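PDB 4QEO: histone-lysine N-methyltransferase, H3 lysine-9 specific SUVH4 from Arabidopsis thaliana, which methylates histone H3 to set a mark of transcriptional repression, and binds methylated DNA, so coupling DNA methylation to histone methylation. Local coordinates for residues A[20-25]-A[321-326]; A[255-260]-A[356-361]; A[272-277]-A[383-388]; A[311-316]-A[326-331]. One frame throughout, in Å; residues are numbered along the deposited sequence.

In the fold
The chain folds into an N-terminal part with helix 10-30 and the SRA domain, which recognises methylated DNA, and a catalytic part built of pre-SET, SET and post-SET regions. Contact 1 joins the two through helix 10-30 and the pre-SET strand 323-324, its nearest atom about 5 Å from the DNA. Contact 4 adjoins it, with centres 11 Å apart and Glu-326 in common, and reaches toward the triangular zinc cluster. Contacts 2 and 3, centres 20 Å apart, tie pre-SET segments to SET segments near the cofactor: the side chain of Arg-361 comes about 4 Å from S-adenosyl-L-homocysteine, that of Tyr-384 about 6 Å.

Contact 1 of 4, residues A[20-25]-A[321-326]; sequences LFNKQY and DGRLIE
Lys-23 and Glu-326 form the salt bridge between segments 20-25 and 321-326. The lysine leaves helix 10-30 with CG anti to the backbone N (chi1 179°) and bends at its third and fourth torsions, so that Lys-23 NZ lies 2.5 Å from Glu-326 OE1, above the carboxylate plane. Arg-323 serves the other end of the contact, its chain kinked at chi3 to bring the guanidinium to the helix. Asn-22 OD1 lies at the edge of that group, 3.0 Å from Arg-323 NH2, with amide and guanidinium planes 16° apart. Arg-323 NH1 donates to a water at 3.0 Å, in the guanidinium plane, and the same water is hydrogen-bonded to Tyr-25 OH at 2.9 Å. Within the catalytic part, NH1 also bonds Asn-320 OD1 and NE the carbonyl of Ala-377, while NH2 is satisfied elsewhere in the structure. Ile-325 adds apolar cover against Leu-27 and Gln-30 of the same helix. NE and NH1 of the buried Arg-323 are thus held by neutral oxygens and a water, so the charge is probably spread over polar partners and not paired with a carboxylate there; the ion pair lies at the partly exposed margin.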
loop_
_atom_site.group_PDB
_atom_site.type_symbol
_atom_site.label_atom_id
_atom_site.label_comp_id
_atom_site.label_asym_id
_atom_site.label_seq_id
_atom_site.Cartn_x
_atom_site.Cartn_y
_atom_site.Cartn_z
ATOM N N LEU A 20 -8.347 4.850 4.735
ATOM C CA LEU A 20 -8.895 5.400 5.970
ATOM C C LEU A 20 -8.313 4.676 7.198
ATOM O O LEU A 20 -7.912 5.314 8.187
ATOM C CB LEU A 20 -10.420 5.286 5.970
ATOM C CG LEU A 20 -11.245 6.400 6.623
ATOM C CD1 LEU A 20 -12.671 5.934 6.821
ATOM C CD2 LEU A 20 -10.656 6.896 7.944
ATOM N N PHE A 21 -8.283 3.343 7.144
ATOM C CA PHE A 21 -7.675 2.584 8.237
ATOM C C PHE A 21 -6.192 2.933 8.431
ATOM O O PHE A 21 -5.731 3.071 9.559
ATOM C CB PHE A 21 -7.816 1.073 8.046
ATOM C CG PHE A 21 -6.987 0.281 9.012
ATOM C CD1 PHE A 21 -7.345 0.207 10.351
ATOM C CD2 PHE A 21 -5.830 -0.363 8.593
ATOM C CE1 PHE A 21 -6.575 -0.514 11.252
ATOM C CE2 PHE A 21 -5.045 -1.081 9.496
ATOM C CZ PHE A 21 -5.418 -1.157 10.821
ATOM N N ASN A 22 -5.443 3.048 7.337
ATOM C CA ASN A 22 -4.035 3.440 7.452
ATOM C C ASN A 22 -3.885 4.776 8.165
ATOM O O ASN A 22 -2.977 4.973 8.984
ATOM C CB ASN A 22 -3.366 3.543 6.080
ATOM C CG ASN A 22 -1.900 3.939 6.186
ATOM O OD1 ASN A 22 -1.064 3.140 6.610
ATOM N ND2 ASN A 22 -1.586 5.175 5.818
ATOM N N LYS A 23 -4.781 5.700 7.840
ATOM C CA LYS A 23 -4.732 7.015 8.461
ATOM C C LYS A 23 -4.961 6.899 9.966
ATOM O O LYS A 23 -4.179 7.440 10.771
ATOM C CB LYS A 23 -5.746 7.960 7.815
ATOM C CG LYS A 23 -5.787 9.377 8.420
ATOM C CD LYS A 23 -6.922 10.158 7.771
ATOM C CE LYS A 23 -7.665 11.032 8.757
ATOM N NZ LYS A 23 -7.133 12.409 8.733
ATOM N N GLN A 24 -6.014 6.181 10.353
ATOM C CA GLN A 24 -6.279 6.009 11.783
ATOM C C GLN A 24 -5.135 5.301 12.520
ATOM O O GLN A 24 -4.746 5.686 13.623
ATOM C CB GLN A 24 -7.599 5.261 11.997
ATOM C CG GLN A 24 -8.808 6.010 11.482
ATOM C CD GLN A 24 -9.148 7.225 12.336
ATOM O OE1 GLN A 24 -8.518 7.480 13.363
ATOM N NE2 GLN A 24 -10.159 7.969 11.918
ATOM N N TYR A 25 -4.610 4.251 11.904
ATOM C CA TYR A 25 -3.476 3.526 12.443
ATOM C C TYR A 25 -2.289 4.442 12.703
ATOM O O TYR A 25 -1.734 4.436 13.792
ATOM C CB TYR A 25 -3.065 2.433 11.466
ATOM C CG TYR A 25 -1.737 1.773 11.739
ATOM C CD1 TYR A 25 -1.524 1.039 12.892
ATOM C CD2 TYR A 25 -0.709 1.831 10.797
ATOM C CE1 TYR A 25 -0.314 0.393 13.122
ATOM C CE2 TYR A 25 0.504 1.190 11.014
ATOM C CZ TYR A 25 0.702 0.485 12.179
ATOM O OH TYR A 25 1.911 -0.144 12.390
ATOM N N ASP A 321 11.167 4.194 9.347
ATOM C CA ASP A 321 12.022 5.277 8.852
ATOM C C ASP A 321 11.255 6.506 8.378
ATOM O O ASP A 321 11.805 7.350 7.669
ATOM C CB ASP A 321 12.979 4.787 7.760
ATOM C CG ASP A 321 13.996 3.807 8.286
ATOM O OD1 ASP A 321 14.577 4.079 9.360
ATOM O OD2 ASP A 321 14.201 2.759 7.636
ATOM N N GLY A 322 9.987 6.607 8.773
ATOM C CA GLY A 322 9.218 7.821 8.552
ATOM C C GLY A 322 8.089 7.635 7.554
ATOM O O GLY A 322 8.322 7.245 6.413
ATOM N N ARG A 323 6.866 7.924 7.984
ATOM C CA ARG A 323 5.690 7.764 7.135
ATOM C C ARG A 323 4.779 8.983 7.259
ATOM O O ARG A 323 4.519 9.474 8.361
ATOM C CB ARG A 323 4.935 6.467 7.478
ATOM C CG ARG A 323 5.614 5.200 6.932
ATOM C CD ARG A 323 5.070 3.899 7.563
ATOM N NE ARG A 323 3.702 3.604 7.144
ATOM C CZ ARG A 323 3.020 2.513 7.504
ATOM N NH1 ARG A 323 3.579 1.599 8.291
ATOM N NH2 ARG A 323 1.777 2.329 7.066
ATOM N N LEU A 324 4.331 9.492 6.120
ATOM C CA LEU A 324 3.410 10.618 6.109
ATOM C C LEU A 324 2.073 10.121 6.611
ATOM O O LEU A 324 1.561 9.111 6.123
ATOM C CB LEU A 324 3.259 11.171 4.695
ATOM C CG LEU A 324 2.333 12.372 4.522
ATOM C CD1 LEU A 324 2.894 13.594 5.272
ATOM C CD2 LEU A 324 2.183 12.670 3.042
ATOM N N ILE A 325 1.507 10.816 7.586
ATOM C CA ILE A 325 0.247 10.380 8.174
ATOM C C ILE A 325 -0.918 10.549 7.198
ATOM O O ILE A 325 -1.750 9.656 7.059
ATOM C CB ILE A 325 -0.030 11.104 9.513
ATOM C CG1 ILE A 325 1.001 10.670 10.562
ATOM C CG2 ILE A 325 -1.436 10.812 10.013
ATOM C CD1 ILE A 325 1.068 11.554 11.772
ATOM N N GLU A 326 -0.970 11.697 6.534
ATOM C CA GLU A 326 -2.023 11.981 5.566
ATOM C C GLU A 326 -1.621 13.135 4.645
ATOM O O GLU A 326 -0.770 13.957 4.984
ATOM C CB GLU A 326 -3.323 12.338 6.285
ATOM C CG GLU A 326 -3.214 13.610 7.120
ATOM C CD GLU A 326 -4.447 13.873 7.962
ATOM O OE1 GLU A 326 -5.563 13.898 7.395
ATOM O OE2 GLU A 326 -4.297 14.046 9.193
HETATM O O HOH W 1 3.277 -0.920 9.971
#

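Contact 2 of 4, residues A[255-260]-A[356-361]; sequences PATNRV and NLEVFR
Strands 256-257 and 357-361 run parallel, their end-to-end directions 26° apart, with Ala-256 beside Val-359 and Thr-257 beside Phe-360. Three backbone bonds join them: Val-359 N gives to Pro-255 O at 2.9 Å, nearly along the C=O axis, Thr-257 N to Val-359 O in the carbonyl plane, and Arg-361 N to Thr-257 O, again almost axially. Val-359 O also receives the CA hydrogen of Ala-256, the two heavy atoms 3.1 Å apart. On one face of the sheet Ala-256 CB meets Val-359 CB at 4.2 Å; on the other lie Thr-257 and Phe-360. This pair forms the centre of a four-stranded mixed sheet in the order 240-242, 256-257, 357-361, 367-371, where a pre-SET strand is paired with a strand of the SET region. Thr-257 holds OG1 in the crowded position between backbone N and carbonyl carbon (chi1 62°), from which Thr-257 OG1 donates at 2.8 Å to Glu-358 OE2, which accepts with its anti lone pair. Glu-358 is extended, and its OE1 is taken by Trp-372 NE1 and by a salt bridge to Arg-370, so both carboxylate oxygens are engaged. Farther along, the Asn-258 amide lies alongside the aliphatic part of Arg-361, Asn-258 CG 3.5 Å from Arg-361 CB, while Asn-258 OD1 accepts from Asp-261 N. A bend at chi2 (78°) carries the Arg-361 guanidinium away from segment 255-260 to a cation-pi contact with Trp-367, by similarity an S-adenosyl-L-methionine-binding residue.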
loop_
_atom_site.group_PDB
_atom_site.type_symbol
_atom_site.label_atom_id
_atom_site.label_comp_id
_atom_site.label_asym_id
_atom_site.label_seq_id
_atom_site.Cartn_x
_atom_site.Cartn_y
_atom_site.Cartn_z
ATOM N N PRO A 255 18.217 -1.130 -11.326
ATOM C CA PRO A 255 18.365 -1.826 -12.609
ATOM C C PRO A 255 17.230 -1.533 -13.589
ATOM O O PRO A 255 16.113 -1.188 -13.194
ATOM C CB PRO A 255 18.359 -3.306 -12.210
ATOM C CG PRO A 255 17.785 -3.342 -10.832
ATOM C CD PRO A 255 18.197 -2.065 -10.190
ATOM N N ALA A 256 17.530 -1.673 -14.874
ATOM C CA ALA A 256 16.527 -1.501 -15.914
ATOM C C ALA A 256 16.477 -2.730 -16.815
ATOM O O ALA A 256 17.515 -3.255 -17.208
ATOM C CB ALA A 256 16.815 -0.246 -16.727
ATOM N N THR A 257 15.271 -3.192 -17.136
ATOM C CA THR A 257 15.110 -4.340 -18.021
ATOM C C THR A 257 14.152 -4.052 -19.164
ATOM O O THR A 257 13.185 -3.313 -19.006
ATOM C CB THR A 257 14.607 -5.589 -17.266
ATOM O OG1 THR A 257 13.317 -5.321 -16.700
ATOM C CG2 THR A 257 15.583 -5.973 -16.155
ATOM N N ASN A 258 14.464 -4.598 -20.328
ATOM C CA ASN A 258 13.519 -4.673 -21.411
ATOM C C ASN A 258 13.344 -6.138 -21.704
ATOM O O ASN A 258 14.269 -6.818 -22.071
ATOM C CB ASN A 258 14.040 -3.967 -22.636
ATOM C CG ASN A 258 12.990 -3.792 -23.700
ATOM O OD1 ASN A 258 12.099 -4.606 -23.845
ATOM N ND2 ASN A 258 13.100 -2.727 -24.453
ATOM N N ARG A 259 12.150 -6.630 -21.450
ATOM C CA ARG A 259 11.809 -7.982 -21.754
ATOM C C ARG A 259 10.903 -7.915 -22.934
ATOM O O ARG A 259 10.637 -8.903 -23.546
ATOM C CB ARG A 259 11.036 -8.576 -20.597
ATOM C CG ARG A 259 11.249 -10.049 -20.367
ATOM C CD ARG A 259 12.363 -10.264 -19.385
ATOM N NE ARG A 259 11.919 -11.031 -18.233
ATOM C CZ ARG A 259 11.730 -12.347 -18.225
ATOM N NH1 ARG A 259 11.339 -12.954 -17.121
ATOM N NH2 ARG A 259 11.937 -13.057 -19.316
ATOM N N VAL A 260 10.356 -6.742 -23.192
ATOM C CA VAL A 260 9.486 -6.546 -24.329
ATOM C C VAL A 260 10.182 -6.593 -25.689
ATOM O O VAL A 260 9.746 -7.282 -26.599
ATOM C CB VAL A 260 8.684 -5.250 -24.161
ATOM C CG1 VAL A 260 8.532 -4.510 -25.470
ATOM C CG2 VAL A 260 7.338 -5.530 -23.533
ATOM N N ASN A 356 14.306 -1.196 -3.005
ATOM C CA ASN A 356 14.882 -1.749 -4.218
ATOM C C ASN A 356 13.868 -1.663 -5.352
ATOM O O ASN A 356 12.841 -2.326 -5.322
ATOM C CB ASN A 356 15.315 -3.200 -3.977
ATOM C CG ASN A 356 16.431 -3.308 -2.938
ATOM O OD1 ASN A 356 17.453 -2.634 -3.044
ATOM N ND2 ASN A 356 16.232 -4.152 -1.929
ATOM N N LEU A 357 14.165 -0.842 -6.348
ATOM C CA LEU A 357 13.230 -0.598 -7.431
ATOM C C LEU A 357 13.803 -1.064 -8.749
ATOM O O LEU A 357 14.995 -1.345 -8.867
ATOM C CB LEU A 357 12.921 0.895 -7.538
ATOM C CG LEU A 357 12.425 1.579 -6.265
ATOM C CD1 LEU A 357 12.101 3.029 -6.551
ATOM C CD2 LEU A 357 11.212 0.854 -5.692
ATOM N N GLU A 358 12.944 -1.117 -9.754
ATOM C CA GLU A 358 13.360 -1.541 -11.073
ATOM C C GLU A 358 12.616 -0.727 -12.119
ATOM O O GLU A 358 11.418 -0.474 -11.983
ATOM C CB GLU A 358 13.075 -3.036 -11.249
ATOM C CG GLU A 358 13.330 -3.570 -12.648
ATOM C CD GLU A 358 12.773 -4.979 -12.856
ATOM O OE1 GLU A 358 12.216 -5.558 -11.899
ATOM O OE2 GLU A 358 12.884 -5.505 -13.986
ATOM N N VAL A 359 13.334 -0.283 -13.143
ATOM C CA VAL A 359 12.682 0.292 -14.309
ATOM C C VAL A 359 12.542 -0.823 -15.328
ATOM O O VAL A 359 13.476 -1.591 -15.537
ATOM C CB VAL A 359 13.493 1.466 -14.895
ATOM C CG1 VAL A 359 12.927 1.893 -16.243
ATOM C CG2 VAL A 359 13.491 2.632 -13.923
ATOM N N PHE A 360 11.368 -0.945 -15.933
ATOM C CA PHE A 360 11.145 -1.984 -16.930
ATOM C C PHE A 360 10.351 -1.478 -18.125
ATOM O O PHE A 360 9.535 -0.570 -17.998
ATOM C CB PHE A 360 10.451 -3.198 -16.308
ATOM C CG PHE A 360 9.045 -2.932 -15.844
ATOM C CD1 PHE A 360 8.804 -2.290 -14.638
ATOM C CD2 PHE A 360 7.959 -3.357 -16.598
ATOM C CE1 PHE A 360 7.505 -2.063 -14.202
ATOM C CE2 PHE A 360 6.661 -3.131 -16.169
ATOM C CZ PHE A 360 6.436 -2.485 -14.968
ATOM N N ARG A 361 10.605 -2.071 -19.289
ATOM C CA ARG A 361 9.854 -1.745 -20.489
ATOM C C ARG A 361 8.475 -2.369 -20.388
ATOM O O ARG A 361 8.338 -3.579 -20.194
ATOM C CB ARG A 361 10.577 -2.248 -21.742
ATOM C CG ARG A 361 10.025 -1.702 -23.059
ATOM C CD ARG A 361 10.493 -0.267 -23.328
ATOM N NE ARG A 361 9.711 0.377 -24.385
ATOM C CZ ARG A 361 9.797 1.665 -24.711
ATOM N NH1 ARG A 361 10.633 2.467 -24.066
ATOM N NH2 ARG A 361 9.039 2.157 -25.685
#

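Contact 3 of 4, residues A[272-277]-A[383-388]; sequences TYIKSL and EYIGVV
Ile-385 is the central side chain of this apolar contact, pointing at the bend of segment 272-277 and touching it with every branch. Its CG2, anti to the backbone N, presses on the peptide between Ser-276 and Leu-277, with Ile-385 CG2 3.5 Å from Ser-276 C. Ile-385 CG2 also meets Ile-274 CG1 at 3.9 Å, where the two isoleucines cross obliquely. At the far tip, Ile-385 CD1 reaches Leu-277 CD2 at 3.8 Å, the two side chains crossing at about a right angle. Leu-277 carries CG anti to its carbonyl carbon (chi1 -64°), which lets its fork reach across the SET segment: Leu-277 CD1 touches Glu-383 OE2 at 3.6 Å, and Leu-277 CD2 approaches Val-388 CG2 at 4.1 Å. Gly-386 O comes 3.6 Å from Leu-277 CA. No hydrogen bond crosses between the two segments, so their fit rests on shape, with outside polar partners fixing the backbone. Asn-454 grips the main chain on both sides of Tyr-384, its ND2 giving to Glu-383 O and its OD1 receiving Ile-385 N. Arg-483 forms a salt bridge with Glu-383 OE1, which probably steadies the carboxylate beside Leu-277. Tyr-384 turns the other way, toward Phe-404 and a basic side chain of the bound peptide; its side chain, about 6 Å from bound S-adenosyl-L-homocysteine, faces the catalytic region while Ile-385 packs on the pre-SET segment. Strand 272-273 pairs in parallel with 452-453; just beyond Leu-277, Gly-386 shares a backbone bond with Ile-278, where strand 278-279 joins the edge of a SET sheet beside 387-390.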
loop_
_atom_site.group_PDB
_atom_site.type_symbol
_atom_site.label_atom_id
_atom_site.label_comp_id
_atom_site.label_asym_id
_atom_site.label_seq_id
_atom_site.Cartn_x
_atom_site.Cartn_y
_atom_site.Cartn_z
ATOM N N THR A 272 20.545 12.155 -18.417
ATOM C CA THR A 272 21.593 12.074 -17.399
ATOM C C THR A 272 21.026 12.166 -15.992
ATOM O O THR A 272 20.302 13.101 -15.649
ATOM C CB THR A 272 22.713 13.144 -17.562
ATOM O OG1 THR A 272 22.138 14.455 -17.564
ATOM C CG2 THR A 272 23.514 12.919 -18.844
ATOM N N TYR A 273 21.389 11.190 -15.174
ATOM C CA TYR A 273 20.821 11.056 -13.845
ATOM C C TYR A 273 21.389 12.064 -12.868
ATOM O O TYR A 273 22.604 12.171 -12.719
ATOM C CB TYR A 273 21.067 9.645 -13.314
ATOM C CG TYR A 273 20.087 9.231 -12.244
ATOM C CD1 TYR A 273 20.243 9.659 -10.933
ATOM C CD2 TYR A 273 19.012 8.405 -12.547
ATOM C CE1 TYR A 273 19.350 9.284 -9.949
ATOM C CE2 TYR A 273 18.108 8.024 -11.566
ATOM C CZ TYR A 273 18.284 8.462 -10.268
ATOM O OH TYR A 273 17.393 8.091 -9.285
ATOM N N ILE A 274 20.499 12.799 -12.202
ATOM C CA ILE A 274 20.880 13.687 -11.112
ATOM C C ILE A 274 20.030 13.414 -9.870
ATOM O O ILE A 274 18.898 12.930 -9.973
ATOM C CB ILE A 274 20.754 15.172 -11.517
ATOM C CG1 ILE A 274 19.326 15.492 -11.950
ATOM C CG2 ILE A 274 21.728 15.503 -12.645
ATOM C CD1 ILE A 274 19.142 16.916 -12.467
ATOM N N LYS A 275 20.582 13.711 -8.698
ATOM C CA LYS A 275 19.853 13.528 -7.443
ATOM C C LYS A 275 19.343 14.858 -6.911
ATOM O O LYS A 275 18.571 14.898 -5.962
ATOM C CB LYS A 275 20.729 12.847 -6.381
ATOM C CG LYS A 275 20.615 11.316 -6.356
ATOM C CD LYS A 275 21.196 10.708 -5.073
ATOM C CE LYS A 275 20.136 10.553 -3.985
ATOM N NZ LYS A 275 20.670 9.867 -2.764
ATOM N N SER A 276 19.793 15.948 -7.512
ATOM C CA SER A 276 19.445 17.269 -7.017
ATOM C C SER A 276 18.862 18.118 -8.136
ATOM O O SER A 276 19.299 18.029 -9.284
ATOM C CB SER A 276 20.685 17.976 -6.451
ATOM O OG SER A 276 21.094 17.407 -5.216
ATOM N N LEU A 277 17.892 18.957 -7.786
ATOM C CA LEU A 277 17.333 19.932 -8.709
ATOM C C LEU A 277 18.412 20.819 -9.323
ATOM O O LEU A 277 19.382 21.191 -8.657
ATOM C CB LEU A 277 16.331 20.822 -7.977
ATOM C CG LEU A 277 15.083 20.142 -7.420
ATOM C CD1 LEU A 277 14.307 21.135 -6.575
ATOM C CD2 LEU A 277 14.219 19.613 -8.560
ATOM N N GLU A 383 11.406 12.357 -4.679
ATOM C CA GLU A 383 11.103 13.690 -5.147
ATOM C C GLU A 383 11.130 13.633 -6.665
ATOM O O GLU A 383 11.913 12.894 -7.252
ATOM C CB GLU A 383 12.151 14.702 -4.643
ATOM C CG GLU A 383 11.793 16.150 -4.976
ATOM C CD GLU A 383 12.736 17.184 -4.354
ATOM O OE1 GLU A 383 13.329 16.910 -3.292
ATOM O OE2 GLU A 383 12.883 18.278 -4.941
ATOM N N TYR A 384 10.270 14.401 -7.311
ATOM C CA TYR A 384 10.404 14.573 -8.746
ATOM C C TYR A 384 11.548 15.562 -9.014
ATOM O O TYR A 384 11.394 16.764 -8.815
ATOM C CB TYR A 384 9.093 15.067 -9.349
ATOM C CG TYR A 384 9.003 14.882 -10.847
ATOM C CD1 TYR A 384 9.509 15.843 -11.712
ATOM C CD2 TYR A 384 8.418 13.749 -11.396
ATOM C CE1 TYR A 384 9.437 15.687 -13.082
ATOM C CE2 TYR A 384 8.341 13.582 -12.772
ATOM C CZ TYR A 384 8.852 14.563 -13.608
ATOM O OH TYR A 384 8.785 14.422 -14.978
ATOM N N ILE A 385 12.694 15.034 -9.446
ATOM C CA ILE A 385 13.889 15.834 -9.738
ATOM C C ILE A 385 14.111 16.041 -11.246
ATOM O O ILE A 385 13.929 15.124 -12.051
ATOM C CB ILE A 385 15.149 15.175 -9.119
ATOM C CG1 ILE A 385 14.995 15.034 -7.597
ATOM C CG2 ILE A 385 16.417 15.969 -9.456
ATOM C CD1 ILE A 385 14.971 16.351 -6.850
ATOM N N GLY A 386 14.507 17.253 -11.616
ATOM C CA GLY A 386 14.788 17.612 -12.997
ATOM C C GLY A 386 15.330 19.033 -13.020
ATOM O O GLY A 386 15.815 19.522 -11.992
ATOM N N VAL A 387 15.249 19.700 -14.171
ATOM C CA VAL A 387 15.655 21.101 -14.270
ATOM C C VAL A 387 14.457 22.013 -14.050
ATOM O O VAL A 387 13.515 21.992 -14.833
ATOM C CB VAL A 387 16.251 21.440 -15.651
ATOM C CG1 VAL A 387 16.651 22.921 -15.707
ATOM C CG2 VAL A 387 17.446 20.567 -15.942
ATOM N N VAL A 388 14.493 22.816 -12.992
ATOM C CA VAL A 388 13.401 23.750 -12.725
ATOM C C VAL A 388 13.436 24.915 -13.711
ATOM O O VAL A 388 14.380 25.704 -13.713
ATOM C CB VAL A 388 13.466 24.319 -11.307
ATOM C CG1 VAL A 388 12.323 25.298 -11.092
ATOM C CG2 VAL A 388 13.412 23.194 -10.278
#

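Contact 4 of 4, residues A[311-316]-A[326-331]; sequences GGNFPY and ESRDVV
Polar contacts between the two loops centre on Arg-328 and one water. The arginine starts with CG anti to its carbonyl carbon (chi1 -54°), bends at chi2 and then runs straight to segment 311-316. Arg-328 NH2 gives a weak hydrogen bond to Asn-313 OD1 at 3.4 Å, the acceptor lying at the guanidinium edge while the amide plane is turned 69° from that of the guanidinium. NH1 reaches Asn-310 O, also weakly, just ahead of Gly-311, whose positive phi closes helix 305-309 in a Schellman motif. The water bridges main chain to main chain, donating to Pro-315 O at 2.8 Å and accepting from Glu-326 N at 3.1 Å. Pro-315 O also accepts from Ile-325 N, probably as a second hydrogen bond. The remaining contacts are apolar or over a flat face. Pro-315 CB sits over one face of the guanidinium, offset toward its rim, with Pro-315 CB 3.8 Å from Arg-328 NH2. The neighbouring ring atom, Pro-315 CG, meets Val-331 CG1 at 3.8 Å. That methyl, set anti to the backbone N, also touches Tyr-316, whose CE2 is 3.9 Å from Val-331 CG1. Beyond the contact, Phe-314 turns away toward the zinc ligands Cys-298 and Cys-304, whereas Ser-327 and Asp-329 pack on the bound peptide. Two loops of the pre-SET region, one by the zinc cluster and one by the peptide, are thus joined by weak bonds from a cation, a bridging water and a small apolar patch, with no opposite charge across the contact to pair with Arg-328.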
loop_
_atom_site.group_PDB
_atom_site.type_symbol
_atom_site.label_atom_id
_atom_site.label_comp_id
_atom_site.label_asym_id
_atom_site.label_seq_id
_atom_site.Cartn_x
_atom_site.Cartn_y
_atom_site.Cartn_z
ATOM N N GLY A 311 0.846 23.445 11.518
ATOM C CA GLY A 311 -0.431 23.599 12.186
ATOM C C GLY A 311 -0.386 23.142 13.628
ATOM O O GLY A 311 -1.422 22.959 14.265
ATOM N N GLY A 312 0.821 22.949 14.144
ATOM C CA GLY A 312 1.005 22.602 15.540
ATOM C C GLY A 312 1.279 21.131 15.766
ATOM O O GLY A 312 1.213 20.651 16.895
ATOM N N ASN A 313 1.600 20.413 14.696
ATOM C CA ASN A 313 1.821 18.974 14.787
ATOM C C ASN A 313 2.754 18.463 13.696
ATOM O O ASN A 313 2.860 19.060 12.630
ATOM C CB ASN A 313 0.483 18.234 14.733
ATOM C CG ASN A 313 -0.548 18.957 13.878
ATOM O OD1 ASN A 313 -0.335 19.188 12.687
ATOM N ND2 ASN A 313 -1.676 19.311 14.486
ATOM N N PHE A 314 3.438 17.361 13.974
ATOM C CA PHE A 314 4.299 16.736 12.981
ATOM C C PHE A 314 3.495 15.913 11.978
ATOM O O PHE A 314 2.654 15.098 12.363
ATOM C CB PHE A 314 5.368 15.878 13.654
ATOM C CG PHE A 314 6.328 16.676 14.476
ATOM C CD1 PHE A 314 7.363 17.370 13.868
ATOM C CD2 PHE A 314 6.182 16.759 15.853
ATOM C CE1 PHE A 314 8.250 18.129 14.623
ATOM C CE2 PHE A 314 7.071 17.508 16.613
ATOM C CZ PHE A 314 8.104 18.194 15.994
ATOM N N PRO A 315 3.736 16.160 10.683
ATOM C CA PRO A 315 3.045 15.472 9.588
ATOM C C PRO A 315 3.546 14.041 9.405
ATOM O O PRO A 315 2.826 13.213 8.844
ATOM C CB PRO A 315 3.369 16.344 8.367
ATOM C CG PRO A 315 4.666 17.015 8.720
ATOM C CD PRO A 315 4.602 17.255 10.202
ATOM N N TYR A 316 4.750 13.750 9.891
ATOM C CA TYR A 316 5.308 12.408 9.778
ATOM C C TYR A 316 5.331 11.724 11.119
ATOM O O TYR A 316 5.519 12.376 12.148
ATOM C CB TYR A 316 6.741 12.426 9.250
ATOM C CG TYR A 316 6.926 13.028 7.878
ATOM C CD1 TYR A 316 6.556 12.331 6.731
ATOM C CD2 TYR A 316 7.515 14.279 7.730
ATOM C CE1 TYR A 316 6.743 12.871 5.476
ATOM C CE2 TYR A 316 7.705 14.834 6.481
ATOM C CZ TYR A 316 7.325 14.129 5.359
ATOM O OH TYR A 316 7.527 14.689 4.122
ATOM N N GLU A 326 -0.970 11.697 6.534
ATOM C CA GLU A 326 -2.023 11.981 5.566
ATOM C C GLU A 326 -1.621 13.135 4.645
ATOM O O GLU A 326 -0.770 13.957 4.984
ATOM C CB GLU A 326 -3.323 12.338 6.285
ATOM C CG GLU A 326 -3.214 13.610 7.120
ATOM C CD GLU A 326 -4.447 13.873 7.962
ATOM O OE1 GLU A 326 -5.563 13.898 7.395
ATOM O OE2 GLU A 326 -4.297 14.046 9.193
ATOM N N SER A 327 -2.259 13.187 3.486
ATOM C CA SER A 327 -1.988 14.201 2.494
ATOM C C SER A 327 -2.402 15.562 3.023
ATOM O O SER A 327 -3.328 15.671 3.831
ATOM C CB SER A 327 -2.747 13.887 1.209
ATOM O OG SER A 327 -2.390 14.796 0.185
ATOM N N ARG A 328 -1.690 16.586 2.571
ATOM C CA ARG A 328 -1.941 17.974 2.957
ATOM C C ARG A 328 -1.751 18.871 1.751
ATOM O O ARG A 328 -1.164 18.452 0.751
ATOM C CB ARG A 328 -0.944 18.421 4.027
ATOM C CG ARG A 328 -0.889 17.530 5.245
ATOM C CD ARG A 328 -0.770 18.360 6.494
ATOM N NE ARG A 328 -0.503 17.543 7.669
ATOM C CZ ARG A 328 -0.242 18.044 8.871
ATOM N NH1 ARG A 328 -0.216 19.357 9.049
ATOM N NH2 ARG A 328 -0.007 17.234 9.895
ATOM N N ASP A 329 -2.213 20.116 1.859
ATOM C CA ASP A 329 -1.915 21.134 0.862
ATOM C C ASP A 329 -0.406 21.278 0.737
ATOM O O ASP A 329 0.139 21.316 -0.370
ATOM C CB ASP A 329 -2.536 22.480 1.244
ATOM C CG ASP A 329 -4.010 22.559 0.904
ATOM O OD1 ASP A 329 -4.493 21.682 0.156
ATOM O OD2 ASP A 329 -4.685 23.500 1.377
ATOM N N VAL A 330 0.274 21.349 1.876
ATOM C CA VAL A 330 1.735 21.415 1.865
ATOM C C VAL A 330 2.320 20.869 3.168
ATOM O O VAL A 330 1.742 21.035 4.239
ATOM C CB VAL A 330 2.250 22.852 1.575
ATOM C CG1 VAL A 330 1.902 23.791 2.711
ATOM C CG2 VAL A 330 3.764 22.861 1.302
ATOM N N VAL A 331 3.450 20.180 3.062
ATOM C CA VAL A 331 4.162 19.693 4.238
ATOM C C VAL A 331 5.378 20.595 4.456
ATOM O O VAL A 331 6.073 20.943 3.505
ATOM C CB VAL A 331 4.594 18.195 4.071
ATOM C CG1 VAL A 331 5.621 17.791 5.119
ATOM C CG2 VAL A 331 3.390 17.272 4.140
HETATM O O HOH W 2 0.366 14.150 7.819
#